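Local structure of LacI family transcription regulator (Bifidobacterium animalis subsp. lactis, 4O5A) at residues 181-186 with 214-219; 207-212 with 282-287; 263-268 with 293-298; 288-293 with 335-340. The protein probably represses or otherwise regulates transcription by binding operator DNA, in response to a small effector held by its periplasmic-binding-protein-like core, as in other LacI family members. All coordinates share one frame; numbering follows the deposited sequence. Where two conformers were deposited one is given.

Interaction 1: 181-186 with 214-219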
# COMPACT_ATOMS: atom_id res chain seq x y z
N THR A 181 18.95 -15.94 7.44
CA THR A 181 17.79 -16.56 8.07
C THR A 181 16.96 -17.32 7.02
O THR A 181 16.51 -18.44 7.27
CB THR A 181 16.91 -15.51 8.78
OG1 THR A 181 17.67 -14.91 9.85
CG2 THR A 181 15.68 -16.17 9.37
N MSE A 182 16.77 -16.71 5.85
CA MSE A 182 15.98 -17.33 4.78
C MSE A 182 16.71 -18.55 4.21
O MSE A 182 16.10 -19.60 4.00
CB MSE A 182 15.69 -16.32 3.69
CG MSE A 182 14.64 -15.31 4.10
SE MSE A 182 14.24 -14.13 2.61
CE MSE A 182 15.83 -13.05 2.67
N ILE A 183 18.00 -18.41 3.97
CA ILE A 183 18.75 -19.50 3.36
C ILE A 183 18.86 -20.67 4.33
O ILE A 183 18.75 -21.83 3.92
CB ILE A 183 20.14 -19.03 2.89
CG1 ILE A 183 19.98 -17.97 1.81
CG2 ILE A 183 20.97 -20.20 2.38
CD1 ILE A 183 21.24 -17.17 1.57
N ARG A 184 19.07 -20.40 5.61
CA ARG A 184 19.16 -21.50 6.57
C ARG A 184 17.83 -22.27 6.67
O ARG A 184 17.84 -23.47 6.86
CB ARG A 184 19.60 -21.00 7.96
CG ARG A 184 21.04 -20.54 8.03
CD ARG A 184 21.48 -20.35 9.49
NE ARG A 184 20.74 -19.25 10.10
CZ ARG A 184 21.07 -17.97 9.99
NH1 ARG A 184 22.15 -17.63 9.30
NH2 ARG A 184 20.32 -17.02 10.56
N HIS A 185 16.71 -21.56 6.53
CA HIS A 185 15.38 -22.17 6.54
C HIS A 185 15.27 -23.14 5.36
O HIS A 185 14.78 -24.26 5.51
CB HIS A 185 14.31 -21.07 6.46
CG HIS A 185 12.89 -21.56 6.38
ND1 HIS A 185 12.25 -22.17 7.45
CD2 HIS A 185 11.97 -21.47 5.39
CE1 HIS A 185 11.01 -22.46 7.09
NE2 HIS A 185 10.81 -22.05 5.86
N LEU A 186 15.74 -22.71 4.20
CA LEU A 186 15.73 -23.58 3.02
C LEU A 186 16.69 -24.75 3.18
O LEU A 186 16.38 -25.87 2.79
CB LEU A 186 16.01 -22.79 1.73
CG LEU A 186 14.97 -21.69 1.43
CD1 LEU A 186 15.40 -20.93 0.19
CD2 LEU A 186 13.59 -22.29 1.21
N SER A 214 25.44 -15.05 -2.25
CA SER A 214 26.53 -15.78 -2.85
C SER A 214 27.41 -16.45 -1.79
O SER A 214 27.77 -17.61 -1.93
CB SER A 214 27.37 -14.88 -3.75
OG SER A 214 26.59 -14.41 -4.83
N GLU A 215 27.76 -15.72 -0.73
CA GLU A 215 28.66 -16.29 0.27
C GLU A 215 28.02 -17.45 1.02
O GLU A 215 28.63 -18.51 1.19
CB GLU A 215 29.11 -15.23 1.27
CG GLU A 215 29.93 -15.83 2.41
CD GLU A 215 30.22 -14.84 3.51
OE1 GLU A 215 29.40 -14.73 4.45
OE2 GLU A 215 31.28 -14.18 3.45
N ILE A 216 26.79 -17.24 1.49
CA ILE A 216 26.13 -18.24 2.31
C ILE A 216 25.81 -19.50 1.51
O ILE A 216 26.09 -20.61 1.95
CB ILE A 216 24.85 -17.69 2.94
CG1 ILE A 216 25.21 -16.55 3.90
CG2 ILE A 216 24.09 -18.77 3.68
CD1 ILE A 216 24.01 -15.76 4.35
N THR A 217 25.24 -19.32 0.32
CA THR A 217 24.94 -20.48 -0.53
C THR A 217 26.18 -21.28 -0.90
O THR A 217 26.18 -22.52 -0.80
CB THR A 217 24.11 -20.11 -1.81
OG1 THR A 217 24.83 -19.16 -2.60
CG2 THR A 217 22.74 -19.54 -1.43
N THR A 218 27.25 -20.60 -1.31
CA THR A 218 28.51 -21.26 -1.65
C THR A 218 29.02 -22.04 -0.44
O THR A 218 29.47 -23.18 -0.56
CB THR A 218 29.62 -20.26 -2.07
OG1 THR A 218 29.27 -19.65 -3.32
CG2 THR A 218 30.98 -20.96 -2.20
N GLU A 219 28.94 -21.42 0.73
CA GLU A 219 29.50 -22.04 1.92
C GLU A 219 28.65 -23.21 2.41
O GLU A 219 29.13 -24.05 3.15
CB GLU A 219 29.75 -21.01 3.02
CG GLU A 219 30.99 -20.17 2.76
CD GLU A 219 31.33 -19.20 3.88
OE1 GLU A 219 30.76 -19.31 4.99
OE2 GLU A 219 32.20 -18.32 3.66

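Interaction 2: 207-212 with 282-287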
# COMPACT_ATOMS: atom_id res chain seq x y z
N TYR A 207 23.78 -4.98 -4.06
CA TYR A 207 25.08 -5.61 -3.90
C TYR A 207 25.31 -6.23 -2.53
O TYR A 207 26.07 -7.20 -2.39
CB TYR A 207 26.19 -4.62 -4.25
CG TYR A 207 26.13 -4.19 -5.70
CD1 TYR A 207 25.58 -5.03 -6.65
CD2 TYR A 207 26.61 -2.96 -6.10
CE1 TYR A 207 25.52 -4.66 -7.97
CE2 TYR A 207 26.56 -2.58 -7.43
CZ TYR A 207 26.01 -3.44 -8.36
OH TYR A 207 25.94 -3.09 -9.68
N ILE A 208 24.65 -5.68 -1.51
CA ILE A 208 24.70 -6.25 -0.17
C ILE A 208 24.00 -7.60 -0.17
O ILE A 208 24.52 -8.60 0.35
CB ILE A 208 23.97 -5.35 0.85
CG1 ILE A 208 24.66 -3.99 0.97
CG2 ILE A 208 23.85 -6.05 2.21
CD1 ILE A 208 26.05 -4.05 1.54
N ARG A 209 22.81 -7.63 -0.77
CA ARG A 209 22.04 -8.85 -0.82
C ARG A 209 22.71 -9.93 -1.65
O ARG A 209 22.75 -11.08 -1.25
CB ARG A 209 20.63 -8.58 -1.34
CG ARG A 209 19.83 -7.68 -0.42
CD ARG A 209 18.42 -7.43 -0.94
NE ARG A 209 17.65 -6.67 0.04
CZ ARG A 209 16.32 -6.58 0.03
NH1 ARG A 209 15.63 -7.20 -0.92
NH2 ARG A 209 15.70 -5.88 0.96
N ASP A 210 23.25 -9.54 -2.81
CA ASP A 210 23.89 -10.51 -3.69
C ASP A 210 25.12 -11.10 -3.04
O ASP A 210 25.36 -12.31 -3.13
CB ASP A 210 24.24 -9.89 -5.05
CG ASP A 210 25.01 -10.86 -5.95
OD1 ASP A 210 24.42 -11.88 -6.37
OD2 ASP A 210 26.20 -10.61 -6.23
N ALA A 211 25.91 -10.26 -2.36
CA ALA A 211 27.11 -10.74 -1.70
C ALA A 211 26.77 -11.74 -0.59
O ALA A 211 27.43 -12.77 -0.45
CB ALA A 211 27.94 -9.59 -1.15
N ALA A 212 25.74 -11.43 0.19
CA ALA A 212 25.29 -12.32 1.25
C ALA A 212 24.77 -13.65 0.70
O ALA A 212 25.16 -14.71 1.19
CB ALA A 212 24.22 -11.64 2.11
N ILE A 282 9.45 -18.08 -0.91
CA ILE A 282 9.55 -17.12 0.18
C ILE A 282 9.42 -15.70 -0.38
O ILE A 282 9.98 -15.38 -1.44
CB ILE A 282 10.90 -17.26 0.91
CG1 ILE A 282 10.99 -18.63 1.58
CG2 ILE A 282 11.08 -16.16 1.98
CD1 ILE A 282 12.34 -18.91 2.20
N SER A 283 8.68 -14.85 0.33
CA SER A 283 8.58 -13.44 0.01
C SER A 283 9.48 -12.65 0.95
O SER A 283 9.40 -12.83 2.16
CB SER A 283 7.16 -12.94 0.25
OG SER A 283 7.07 -11.53 0.05
N TRP A 284 10.32 -11.78 0.39
CA TRP A 284 11.12 -10.85 1.19
C TRP A 284 10.23 -9.64 1.39
O TRP A 284 10.07 -8.82 0.48
CB TRP A 284 12.38 -10.44 0.43
CG TRP A 284 13.51 -9.97 1.31
CD1 TRP A 284 13.41 -9.32 2.49
CD2 TRP A 284 14.92 -10.13 1.04
NE1 TRP A 284 14.68 -9.06 2.99
CE2 TRP A 284 15.60 -9.56 2.13
CE3 TRP A 284 15.64 -10.72 0.01
CZ2 TRP A 284 17.00 -9.55 2.19
CZ3 TRP A 284 17.04 -10.70 0.08
CH2 TRP A 284 17.69 -10.12 1.17
N GLY A 285 9.63 -9.53 2.57
CA GLY A 285 8.63 -8.50 2.81
C GLY A 285 7.30 -9.19 3.04
O GLY A 285 6.98 -10.16 2.35
N ASP A 286 6.52 -8.72 4.00
CA ASP A 286 5.27 -9.40 4.31
C ASP A 286 4.08 -8.46 4.19
O ASP A 286 4.22 -7.25 4.31
CB ASP A 286 5.33 -10.02 5.71
CG ASP A 286 4.25 -11.07 5.94
OD1 ASP A 286 3.76 -11.66 4.95
OD2 ASP A 286 3.88 -11.30 7.11
N SER A 287 2.91 -9.02 3.94
CA SER A 287 1.69 -8.24 3.89
C SER A 287 0.54 -9.21 3.94
O SER A 287 0.76 -10.42 3.90
CB SER A 287 1.60 -7.41 2.61
OG SER A 287 1.34 -8.23 1.49

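Interaction 3: 263-268 with 293-298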
# COMPACT_ATOMS: atom_id res chain seq x y z
N ALA A 263 2.71 -13.80 -7.86
CA ALA A 263 2.68 -14.02 -9.31
C ALA A 263 3.42 -15.30 -9.67
O ALA A 263 2.99 -16.07 -10.53
CB ALA A 263 3.30 -12.81 -10.04
N GLY A 264 4.54 -15.52 -8.99
CA GLY A 264 5.33 -16.74 -9.17
C GLY A 264 4.62 -17.99 -8.69
O GLY A 264 4.67 -19.03 -9.35
N GLU A 265 3.94 -17.89 -7.56
CA GLU A 265 3.14 -19.03 -7.09
C GLU A 265 2.04 -19.38 -8.10
O GLU A 265 1.78 -20.55 -8.37
CB GLU A 265 2.53 -18.71 -5.73
CG GLU A 265 1.80 -19.85 -5.06
CD GLU A 265 1.12 -19.39 -3.78
OE1 GLU A 265 0.21 -18.55 -3.88
OE2 GLU A 265 1.50 -19.86 -2.69
N SER A 266 1.40 -18.36 -8.66
CA SER A 266 0.36 -18.59 -9.67
C SER A 266 0.94 -19.23 -10.93
O SER A 266 0.33 -20.13 -11.52
CB SER A 266 -0.38 -17.29 -9.99
OG SER A 266 -1.00 -16.77 -8.82
N VAL A 267 2.13 -18.78 -11.34
CA VAL A 267 2.82 -19.40 -12.48
C VAL A 267 3.08 -20.88 -12.22
O VAL A 267 2.83 -21.71 -13.09
CB VAL A 267 4.17 -18.69 -12.80
CG1 VAL A 267 5.09 -19.60 -13.63
CG2 VAL A 267 3.91 -17.39 -13.56
N ALA A 268 3.59 -21.20 -11.04
CA ALA A 268 3.87 -22.59 -10.70
C ALA A 268 2.58 -23.42 -10.77
O ALA A 268 2.56 -24.52 -11.34
CB ALA A 268 4.51 -22.70 -9.33
N ALA A 293 -2.86 -15.95 0.12
CA ALA A 293 -2.42 -16.70 -1.07
C ALA A 293 -2.76 -18.19 -0.99
O ALA A 293 -3.22 -18.68 0.05
CB ALA A 293 -0.93 -16.52 -1.28
N HIS A 294 -2.48 -18.91 -2.07
CA HIS A 294 -2.84 -20.33 -2.18
C HIS A 294 -1.65 -21.19 -2.61
O HIS A 294 -1.42 -21.38 -3.80
CB HIS A 294 -3.97 -20.49 -3.21
CG HIS A 294 -4.42 -21.90 -3.39
ND1 HIS A 294 -4.79 -22.71 -2.34
CD2 HIS A 294 -4.59 -22.66 -4.51
CE1 HIS A 294 -5.14 -23.90 -2.79
NE2 HIS A 294 -5.03 -23.89 -4.11
N PRO A 295 -0.87 -21.72 -1.65
CA PRO A 295 -1.02 -21.63 -0.20
C PRO A 295 -0.42 -20.34 0.36
O PRO A 295 0.30 -19.63 -0.36
CB PRO A 295 -0.21 -22.84 0.29
CG PRO A 295 0.90 -22.94 -0.72
CD PRO A 295 0.22 -22.64 -2.03
N PRO A 296 -0.72 -20.04 1.62
CA PRO A 296 -0.11 -18.85 2.23
C PRO A 296 1.43 -18.88 2.16
O PRO A 296 2.07 -19.93 2.29
CB PRO A 296 -0.60 -18.91 3.67
CG PRO A 296 -1.92 -19.63 3.57
CD PRO A 296 -1.68 -20.69 2.51
N ILE A 297 2.01 -17.70 1.94
CA ILE A 297 3.41 -17.59 1.56
C ILE A 297 4.30 -17.19 2.74
O ILE A 297 4.08 -16.17 3.41
CB ILE A 297 3.56 -16.58 0.40
CG1 ILE A 297 2.78 -17.07 -0.85
CG2 ILE A 297 5.04 -16.38 0.04
CD1 ILE A 297 2.81 -16.09 -2.02
N THR A 298 5.33 -18.01 2.97
CA THR A 298 6.35 -17.77 4.00
C THR A 298 7.05 -16.45 3.69
O THR A 298 7.42 -16.19 2.54
CB THR A 298 7.36 -18.91 3.97
OG1 THR A 298 6.73 -20.10 4.47
CG2 THR A 298 8.58 -18.57 4.81

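Interaction 4: 288-293 with 335-340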
# COMPACT_ATOMS: atom_id res chain seq x y z
N PHE A 288 -0.67 -8.68 4.03
CA PHE A 288 -1.89 -9.49 4.04
C PHE A 288 -2.00 -10.37 2.80
O PHE A 288 -2.65 -11.42 2.82
CB PHE A 288 -3.12 -8.59 4.11
CG PHE A 288 -3.52 -8.22 5.51
CD1 PHE A 288 -3.19 -9.04 6.59
CD2 PHE A 288 -4.24 -7.06 5.74
CE1 PHE A 288 -3.58 -8.70 7.88
CE2 PHE A 288 -4.63 -6.71 7.03
CZ PHE A 288 -4.30 -7.53 8.10
N MSE A 289 -1.35 -9.96 1.71
CA MSE A 289 -1.37 -10.71 0.47
C MSE A 289 -0.81 -12.12 0.66
O MSE A 289 -1.32 -13.10 0.12
CB MSE A 289 -0.53 -9.95 -0.56
CG MSE A 289 -0.57 -10.48 -1.95
SE MSE A 289 0.73 -9.46 -3.00
CE MSE A 289 0.33 -7.67 -2.38
N ASN A 290 0.26 -12.22 1.44
CA ASN A 290 0.88 -13.51 1.72
C ASN A 290 -0.02 -14.44 2.52
O ASN A 290 0.04 -15.66 2.35
CB ASN A 290 2.23 -13.31 2.42
CG ASN A 290 3.29 -12.76 1.47
OD1 ASN A 290 3.25 -13.01 0.26
ND2 ASN A 290 4.23 -11.99 2.02
N VAL A 291 -0.85 -13.86 3.39
CA VAL A 291 -1.76 -14.63 4.23
C VAL A 291 -2.91 -15.18 3.38
O VAL A 291 -3.46 -16.24 3.66
CB VAL A 291 -2.29 -13.76 5.37
CG1 VAL A 291 -3.38 -14.45 6.16
CG2 VAL A 291 -1.11 -13.38 6.30
N ALA A 292 -3.25 -14.44 2.33
CA ALA A 292 -4.43 -14.73 1.52
C ALA A 292 -4.14 -15.65 0.35
O ALA A 292 -5.06 -16.06 -0.35
CB ALA A 292 -5.05 -13.42 0.98
N ALA A 293 -2.86 -15.95 0.12
CA ALA A 293 -2.42 -16.70 -1.07
C ALA A 293 -2.76 -18.19 -0.99
O ALA A 293 -3.22 -18.68 0.05
CB ALA A 293 -0.93 -16.52 -1.28
N ILE A 335 8.34 -15.43 9.11
CA ILE A 335 7.06 -16.03 9.42
C ILE A 335 6.83 -17.23 8.52
O ILE A 335 6.59 -17.09 7.33
CB ILE A 335 5.92 -15.03 9.22
CG1 ILE A 335 6.19 -13.79 10.08
CG2 ILE A 335 4.58 -15.67 9.57
CD1 ILE A 335 5.18 -12.68 9.88
N GLU A 336 6.91 -18.42 9.12
CA GLU A 336 6.79 -19.66 8.37
C GLU A 336 5.34 -19.98 8.05
O GLU A 336 4.49 -20.07 8.95
CB GLU A 336 7.41 -20.82 9.15
CG GLU A 336 8.91 -20.73 9.31
CD GLU A 336 9.47 -21.83 10.19
OE1 GLU A 336 9.11 -23.01 9.98
OE2 GLU A 336 10.28 -21.52 11.09
N ARG A 337 5.06 -20.15 6.77
CA ARG A 337 3.72 -20.48 6.31
C ARG A 337 3.78 -21.72 5.43
O ARG A 337 4.80 -22.42 5.38
CB ARG A 337 3.08 -19.27 5.58
CG ARG A 337 2.99 -18.01 6.46
CD ARG A 337 1.96 -17.00 5.97
NE ARG A 337 1.87 -15.82 6.85
CZ ARG A 337 2.47 -14.65 6.62
NH1 ARG A 337 3.22 -14.48 5.54
NH2 ARG A 337 2.31 -13.65 7.50
N ALA A 338 2.70 -22.00 4.73
CA ALA A 338 2.56 -23.26 4.02
C ALA A 338 3.42 -23.39 2.77
O ALA A 338 3.61 -24.50 2.28
CB ALA A 338 1.10 -23.51 3.68
N SER A 339 3.96 -22.28 2.27
CA SER A 339 4.67 -22.31 0.99
C SER A 339 6.13 -22.79 1.05
O SER A 339 6.80 -22.84 0.02
CB SER A 339 4.61 -20.93 0.30
OG SER A 339 5.48 -20.02 0.97
N THR A 340 6.64 -23.11 2.24
CA THR A 340 7.97 -23.74 2.32
C THR A 340 7.84 -25.09 2.98
O THR A 340 7.09 -25.23 3.94
CB THR A 340 9.02 -22.87 3.07
OG1 THR A 340 8.48 -22.42 4.31
CG2 THR A 340 9.40 -21.65 2.24

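Interaction 1: 181-186 with 214-219
In both Ile183 and Ile216 the first torsion (chi1 -63° and -64°) puts CG1 beside the backbone N and leaves CG2 anti to it, and these two CG2 methyl groups meet between helices 175-188 and 206-219. Their CG2 atoms lie 3.7 Å apart, the shortest approach between the two segments. A second touch comes from the end of Ile183: its CD1 lies over the branch point of its partner, 3.9 Å from Ile216 CB. Ile183 thus straddles the Ile216 CG2 methyl with both of its branches, and the two side chains run at a slant to one another rather than alongside. Thr217 completes the contact with its methyl alone, CG2 standing 4.1 Å from Ile183 CD1. Its hydroxyl is turned back to its own helix, where OG1 is hydrogen-bonded to the carbonyl O of Phe213, so that the polar end is satisfied without crossing the interface. The backbones come nearest at Ile183 and Thr217, whose CA atoms are 7.4 Å apart, a spacing that leaves room for one layer of branched side chains. Met222, in the loop that follows helix 206-219, touches both Ile183 and Thr217, while Met182 and Leu186 face strands 252-255 and 280-284. Such apolar contact between neighbouring helices on one side of a largely parallel sheet is characteristic of the alpha/beta subdomain of periplasmic-binding-protein-like folds.

Interaction 2: 207-212 with 282-287
Arg209 on helix 206-219 meets Trp284 at the end of strand 280-284, and their CA atoms, the nearest pair between the segments, are still 11.3 Å apart. Such a spacing means that the backbones do not touch and that two long side chains carry the contact, within the periplasmic-binding-protein-like fold of LacI family regulators. Strand geometry ends at Trp284; the chain then turns through Gly285, whose positive phi of 114° departs from the extended run.

Arg209 stretches out from CG to NE and lays its guanidinium flat on the indole. The two planes are only 7° apart and the group centres 3.7 Å, the evidence for a true stack. It is also a cation-pi contact: Arg209 CZ stands over the six-membered ring, 12° from the normal through its centroid. The aliphatic part of the arginine extends the overlap, with Arg209 CD at 3.5 Å from Trp284 CH2.

The charge has a partner beyond the ring. Arg209 NE forms a salt bridge with Asp175, which probably helps to fix the rotation of the guanidinium, while the ion pair of NH1 with Asp256 is long and weak. Met182 and Ser179 of helix 175-188 also pack against the indole, so the tryptophan joins that helix, the strand and the arginine. At the end of the strand, Ser283 OG donates a hydrogen bond to Gly285 O at 2.7 Å, in the plane of that carbonyl.

Interaction 3: 263-268 with 293-298
The connection from helix 288-292 to strand 298-301, which contains a cis peptide bond before Pro295, is packed against helix 258-271 through one buried acid, Glu265. With CG opposite the backbone N (chi1 -174°) and the chain extended beyond it, the carboxylate is carried into the bend of residues 293-297. The hydrogen bond across the contact runs from His294 N to Glu265 OE1, at 3.3 Å. Its N-H...O angle of 136° is far from straight, and the donor approaches from above the carboxylate plane, 36° out of it. The other oxygen faces Pro295: Glu265 OE2 is 2.6 Å from Pro295 O and 3.1 Å from Pro295 CD. Apolar groups close round the acid, with Ala293 CB 3.5 Å from Glu265 OE1 and Ile297 CG1 3.6 Å from Glu265 OE2. An alanine at Glu265 is likely to leave His294 N without this acceptor and to open a gap between Ala293, Pro295 and Ile297. The same surroundings, poor in solvent and rich in carbonyl oxygens, might raise the affinity of the carboxylate for a proton. Ile281 of strand 280-284 packs on both Glu265 and Ile297, so the acid and Ile297 both rest against that strand of the sheet. On the adjoining face of helix 258-271, Ser266 is hydrogen-bonded to Ala292 O of the second subunit, so the contact lies beside the dimer interface.

Interaction 4: 288-293 with 335-340
Van der Waals contact alone joins Arg337 to the short helix 288-292, and two residues of that helix supply it. Val291 CG2 lies over one face of the guanidinium, offset toward its rim, at 3.6 Å from Arg337 NH2. Asn290 comes in obliquely by its aliphatic carbon, CB being 3.5 Å from Arg337 NH1. Ile335 CG2 lies over the opposite face, also offset toward the rim, 3.5 Å above the plane, so the group has a methyl on each face. It gets there because Arg337 is extended from CG to NE, bridging a CA separation of 8.3 Å between Val291 and Arg337.

The polar bonds are made with residues flanking the helix. Arg337 NH1 is hydrogen-bonded to Ile297 O, and Arg337 NH2 forms a salt bridge with Asp286 OD2. The other oxygen of that aspartate, OD1, takes a hydrogen bond from Asn290 ND2, which ties the amide to the same carboxylate. Glu234 of the second subunit packs on Val291.

A methionine in place of Arg337 would probably leave Asp286 without its ionic mate and Ile297 O without this donor. The chemistry implies a division of labour: a methyl group on each face confines the guanidinium, while a carboxylate and a carbonyl bind its nitrogens, which probably balances the partly buried charge and restricts its rotation.

All four contacts lie in one subdomain, but their chemistry follows their place. Interactions 1 and 3 are buried: the first is wholly apolar between two helices, the third sinks a carboxylate among backbone carbonyls. Interactions 2 and 4 are partly buried, and each lays an arginine guanidinium against a neighbour, an indole in one and methyl groups in the other. Interactions 1 and 2 share helix 206-219 and touch where Met182 packs on Trp284. Interactions 3 and 4, with centres about 8 Å apart, share Ala293, and both reach the second subunit, which 1 and 2 do not. The Asp286 to Arg337 salt bridge joins 2 to 4.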